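Long-range contacts in 4-amino-4-deoxy-L-arabinose transferase or related glycosyltransferases of PMT family (Cupriavidus metallidurans, PDB 5EZM), which probably transfers 4-amino-4-deoxy-L-arabinose from a polyprenyl-phosphate carrier to lipid A, as a zinc-binding membrane glycosyltransferase of the GT-C fold: residues Phe528-Trp532 / Leu550-Met556; Ala538-Pro544 / Arg564-Asn570. All coordinates share one frame. Residue numbers count along the deposited sequence, not the author numbering.

Contact 1 (Phe528-Trp532 / Leu550-Met556); sequences FTKLW and LAPTLSM
A small apolar helix-to-loop contact, burying 272 Å² in all, sits in the C-terminal domain, where one turn of helix 525-534 faces the loop that joins helix 544-550 to strand 557-561. Residues 528-532 are helical; in the partner, L550 O accepts hydrogen bonds from T553 N (3.1 Å) and L554 N (3.0 Å), a turn from which L554 to M556 leave in extended conformation. The CA atoms of T529 and L554 are 6.9 Å apart, the nearest pair across the segments. L554 (chi1 47°, chi2 87°) fills the centre: its CD2 lies 3.6 Å from T529 CG2 and 4.3 Å from F528 CE2, while its CD1 is 3.5 Å from W532 NE1. A branched leucine suits this place because it can touch all three helix residues. F528 (chi1 t) puts its ring edge against L550, CE2 to CD2 4.0 Å. The W532 indole, also t, meets M556 CB at 3.9 Å from CZ2, and its other side chain neighbours include A540 and V568 of the sheet. T529 (chi1 p) suits its place because its methyl faces the loop while its OG1 hydrogen-bonds back to D526 O. No hydrogen bond joins the segments, and even S555 O stays 3.6 Å from W532 NE1, so shape and hydrophobic burial hold the loop against the helix.

Contact 2 (Ala538-Pro544 / Arg564-Asn570); sequences AMAVMSP and RRVVVAN
V566 lies over M542 and the ring of P544, with V566 CB 4.4 Å from M542 CG and V566 CG2 4.1 Å from P544 CG. Behind this overlap is an antiparallel pairing of strands 539-542 and 566-569, two neighbours in the mixed sheet of the C-terminal domain; their axes approach to 4.6 Å at 158°. M542-V566 and A540-V568 are hydrogen-bonded pairs (CA-CA 5.4 Å each). M542 N to V566 O is 2.9 Å and V566 N to M542 O 2.8 Å; A540 N to V568 O and V568 N to A540 O are both 2.9 Å. V541-V567 and M539-A569 are the non-hydrogen-bonded pairs, with CA-CA 4.6 and 4.2 Å. Their side chains share one face, where V541 CG2 meets V567 CG2 at 3.9 Å. On the other, A540 leaves room for F528 and W532 of helix 525-534, while M542 (chi1 p, chi3 p) folds its CE to 3.8 Å from V568 CG2. Beta-branched valines suit the extended backbone. Beyond the strands N570 N reaches A538 O at 3.3 Å, and the side-chain N570 OD1 accepts A538 N at 2.9 Å. At the opposite end S543 is the N-cap of helix 544-550, and R565 makes a salt bridge with D490. Five main-chain bonds and one to N570's side chain thus set the register, and apolar side chains suit both faces to burial.

Overall arrangement
Both contacts belong to the C-terminal domain, away from the zinc site, and their centres are 11 Å apart. Contact 2 is an interior pairing of the sheet, with most of its residues buried and the more exposed ones at its ends; contact 1 lies farther from the centre of the chain, has a buried middle but exposed loop residues such as T553 and S555, and covers less than half the area. Their segments alternate along the chain, and helix 525-534 is followed directly by strand 539-542. W532 joins them: its ring packs on A540 and V568, and its O probably accepts a hydrogen bond from N570 ND2. Backbone hydrogen bonding dominates in contact 2, mainly apolar side-chain packing in contact 1.

Contact 1 (Phe528-Trp532 / Leu550-Met556)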
# COMPACT_ATOMS: atom_id res chain seq x y z
N PHE A 528 17.81 4.18 -31.29
CA PHE A 528 18.28 5.11 -30.28
C PHE A 528 19.71 5.54 -30.55
O PHE A 528 20.11 6.64 -30.14
CB PHE A 528 18.16 4.49 -28.89
CG PHE A 528 18.95 5.21 -27.84
CD1 PHE A 528 18.52 6.42 -27.34
CD2 PHE A 528 20.14 4.67 -27.36
CE1 PHE A 528 19.25 7.09 -26.37
CE2 PHE A 528 20.87 5.33 -26.39
CZ PHE A 528 20.43 6.54 -25.90
N THR A 529 20.51 4.70 -31.21
CA THR A 529 21.88 5.11 -31.53
C THR A 529 21.88 6.25 -32.54
O THR A 529 22.62 7.23 -32.38
CB THR A 529 22.69 3.92 -32.06
OG1 THR A 529 22.18 3.51 -33.33
CG2 THR A 529 22.61 2.75 -31.09
N LYS A 530 21.06 6.14 -33.59
CA LYS A 530 20.97 7.21 -34.58
C LYS A 530 20.37 8.47 -33.98
O LYS A 530 20.84 9.58 -34.26
CB LYS A 530 20.14 6.74 -35.78
CG LYS A 530 20.72 5.53 -36.48
CD LYS A 530 22.07 5.83 -37.10
CE LYS A 530 22.75 4.57 -37.58
NZ LYS A 530 23.00 3.62 -36.45
N LEU A 531 19.34 8.33 -33.14
CA LEU A 531 18.83 9.49 -32.42
C LEU A 531 19.89 10.10 -31.53
O LEU A 531 19.91 11.32 -31.32
CB LEU A 531 17.61 9.11 -31.59
CG LEU A 531 16.23 9.36 -32.18
CD1 LEU A 531 15.15 8.92 -31.20
CD2 LEU A 531 16.06 10.83 -32.52
N TRP A 532 20.79 9.28 -31.00
CA TRP A 532 21.77 9.71 -30.01
C TRP A 532 22.94 10.44 -30.66
O TRP A 532 23.45 11.41 -30.10
CB TRP A 532 22.26 8.50 -29.22
CG TRP A 532 23.22 8.81 -28.11
CD1 TRP A 532 24.57 8.65 -28.14
CD2 TRP A 532 22.89 9.30 -26.81
NE1 TRP A 532 25.11 9.02 -26.93
CE2 TRP A 532 24.10 9.42 -26.09
CE3 TRP A 532 21.70 9.65 -26.17
CZ2 TRP A 532 24.15 9.88 -24.78
CZ3 TRP A 532 21.75 10.11 -24.87
CH2 TRP A 532 22.97 10.22 -24.19
N LEU A 550 26.64 -0.74 -24.51
CA LEU A 550 26.57 0.31 -25.52
C LEU A 550 27.86 1.10 -25.67
O LEU A 550 27.97 1.90 -26.60
CB LEU A 550 25.43 1.28 -25.20
CG LEU A 550 24.01 0.98 -25.69
CD1 LEU A 550 23.42 -0.23 -24.99
CD2 LEU A 550 23.12 2.20 -25.49
N ALA A 551 28.83 0.89 -24.78
CA ALA A 551 30.04 1.71 -24.79
C ALA A 551 30.85 1.56 -26.07
O ALA A 551 31.27 2.59 -26.63
CB ALA A 551 30.88 1.42 -23.55
N PRO A 552 31.11 0.35 -26.59
CA PRO A 552 31.83 0.26 -27.87
C PRO A 552 31.03 0.77 -29.06
O PRO A 552 31.63 0.99 -30.13
CB PRO A 552 32.12 -1.24 -28.00
CG PRO A 552 31.10 -1.90 -27.17
CD PRO A 552 30.87 -0.99 -26.01
N THR A 553 29.72 0.97 -28.92
CA THR A 553 28.87 1.39 -30.03
C THR A 553 28.82 2.91 -30.15
O THR A 553 29.15 3.47 -31.20
CB THR A 553 27.46 0.83 -29.84
OG1 THR A 553 27.51 -0.60 -29.88
CG2 THR A 553 26.53 1.33 -30.94
N LEU A 554 28.41 3.60 -29.09
CA LEU A 554 28.30 5.05 -29.10
C LEU A 554 29.01 5.64 -27.90
O LEU A 554 28.92 5.11 -26.79
CB LEU A 554 26.82 5.50 -29.13
CG LEU A 554 25.81 4.86 -28.16
CD1 LEU A 554 25.79 5.59 -26.84
CD2 LEU A 554 24.43 4.87 -28.78
N SER A 555 29.73 6.73 -28.13
CA SER A 555 30.43 7.43 -27.06
C SER A 555 29.44 8.32 -26.32
O SER A 555 28.67 9.07 -26.93
CB SER A 555 31.59 8.26 -27.61
OG SER A 555 31.12 9.33 -28.42
N MET A 556 29.47 8.24 -24.99
CA MET A 556 28.54 8.97 -24.14
C MET A 556 29.28 9.51 -22.93
O MET A 556 30.17 8.84 -22.39
CB MET A 556 27.38 8.07 -23.71
CG MET A 556 27.77 6.62 -23.58
SD MET A 556 26.36 5.50 -23.43
CE MET A 556 27.21 3.93 -23.55

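Contact 2 (Ala538-Pro544 / Arg564-Asn570)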
# COMPACT_ATOMS: atom_id res chain seq x y z
N ALA A 538 20.45 15.31 -25.71
CA ALA A 538 19.57 14.69 -24.74
C ALA A 538 20.39 13.92 -23.72
O ALA A 538 21.62 13.80 -23.83
CB ALA A 538 18.55 13.77 -25.42
N MET A 539 19.70 13.41 -22.70
CA MET A 539 20.29 12.54 -21.69
C MET A 539 19.64 11.17 -21.77
O MET A 539 18.64 10.97 -22.46
CB MET A 539 20.12 13.13 -20.28
CG MET A 539 20.91 14.39 -20.03
SD MET A 539 20.80 14.92 -18.32
CE MET A 539 21.76 16.44 -18.38
N ALA A 540 20.23 10.22 -21.05
CA ALA A 540 19.71 8.86 -21.03
C ALA A 540 20.03 8.22 -19.69
O ALA A 540 21.09 8.49 -19.10
CB ALA A 540 20.28 8.02 -22.17
N VAL A 541 19.11 7.39 -19.20
CA VAL A 541 19.29 6.61 -17.99
C VAL A 541 19.36 5.14 -18.39
O VAL A 541 18.53 4.67 -19.17
CB VAL A 541 18.14 6.84 -16.99
CG1 VAL A 541 18.36 6.03 -15.72
CG2 VAL A 541 18.02 8.32 -16.66
N MET A 542 20.35 4.43 -17.86
CA MET A 542 20.49 3.01 -18.18
C MET A 542 21.12 2.30 -16.99
O MET A 542 21.56 2.93 -16.03
CB MET A 542 21.34 2.82 -19.44
CG MET A 542 22.77 3.31 -19.30
SD MET A 542 23.56 3.59 -20.90
CE MET A 542 22.55 4.92 -21.54
N SER A 543 21.14 0.98 -17.06
CA SER A 543 21.87 0.21 -16.06
C SER A 543 23.36 0.22 -16.39
O SER A 543 23.75 0.54 -17.52
CB SER A 543 21.33 -1.22 -16.01
OG SER A 543 21.50 -1.88 -17.24
N PRO A 544 24.22 -0.08 -15.42
CA PRO A 544 25.66 -0.14 -15.73
C PRO A 544 25.99 -1.15 -16.81
O PRO A 544 26.79 -0.86 -17.71
CB PRO A 544 26.29 -0.51 -14.38
CG PRO A 544 25.32 -0.00 -13.37
CD PRO A 544 23.96 -0.20 -13.97
N ARG A 564 22.60 1.87 -9.02
CA ARG A 564 21.61 1.22 -9.86
C ARG A 564 21.45 1.84 -11.24
O ARG A 564 20.76 1.25 -12.08
CB ARG A 564 20.24 1.21 -9.16
CG ARG A 564 20.22 0.43 -7.85
CD ARG A 564 18.81 0.36 -7.25
NE ARG A 564 17.86 -0.29 -8.15
CZ ARG A 564 16.98 0.36 -8.90
NH1 ARG A 564 16.91 1.68 -8.86
NH2 ARG A 564 16.15 -0.32 -9.70
N ARG A 565 22.06 2.98 -11.51
CA ARG A 565 21.81 3.67 -12.77
C ARG A 565 23.03 4.50 -13.17
O ARG A 565 23.77 5.00 -12.32
CB ARG A 565 20.56 4.56 -12.67
CG ARG A 565 20.53 5.44 -11.43
CD ARG A 565 19.31 6.36 -11.35
NE ARG A 565 18.07 5.67 -11.03
CZ ARG A 565 17.73 5.23 -9.82
NH1 ARG A 565 18.55 5.38 -8.79
NH2 ARG A 565 16.56 4.62 -9.64
N VAL A 566 23.22 4.60 -14.48
CA VAL A 566 24.17 5.51 -15.10
C VAL A 566 23.37 6.49 -15.95
O VAL A 566 22.48 6.08 -16.71
CB VAL A 566 25.20 4.75 -15.97
CG1 VAL A 566 26.24 5.71 -16.53
CG2 VAL A 566 25.85 3.63 -15.19
N VAL A 567 23.67 7.78 -15.80
CA VAL A 567 22.96 8.85 -16.49
C VAL A 567 23.97 9.61 -17.34
O VAL A 567 24.93 10.19 -16.80
CB VAL A 567 22.25 9.79 -15.52
CG1 VAL A 567 21.49 10.86 -16.29
CG2 VAL A 567 21.32 9.01 -14.61
N VAL A 568 23.75 9.61 -18.65
CA VAL A 568 24.72 10.11 -19.62
C VAL A 568 24.07 11.17 -20.50
O VAL A 568 22.85 11.36 -20.49
CB VAL A 568 25.29 8.98 -20.49
CG1 VAL A 568 25.94 7.91 -19.62
CG2 VAL A 568 24.20 8.38 -21.35
N ALA A 569 24.91 11.87 -21.26
CA ALA A 569 24.47 12.83 -22.27
C ALA A 569 25.25 12.59 -23.56
O ALA A 569 26.32 11.96 -23.56
CB ALA A 569 24.67 14.28 -21.80
N ASN A 570 24.70 13.07 -24.67
CA ASN A 570 25.32 12.89 -25.98
C ASN A 570 26.14 14.09 -26.42
O ASN A 570 26.69 14.07 -27.52
CB ASN A 570 24.26 12.56 -27.04
CG ASN A 570 23.22 13.65 -27.20
OD1 ASN A 570 23.12 14.56 -26.37
ND2 ASN A 570 22.43 13.56 -28.26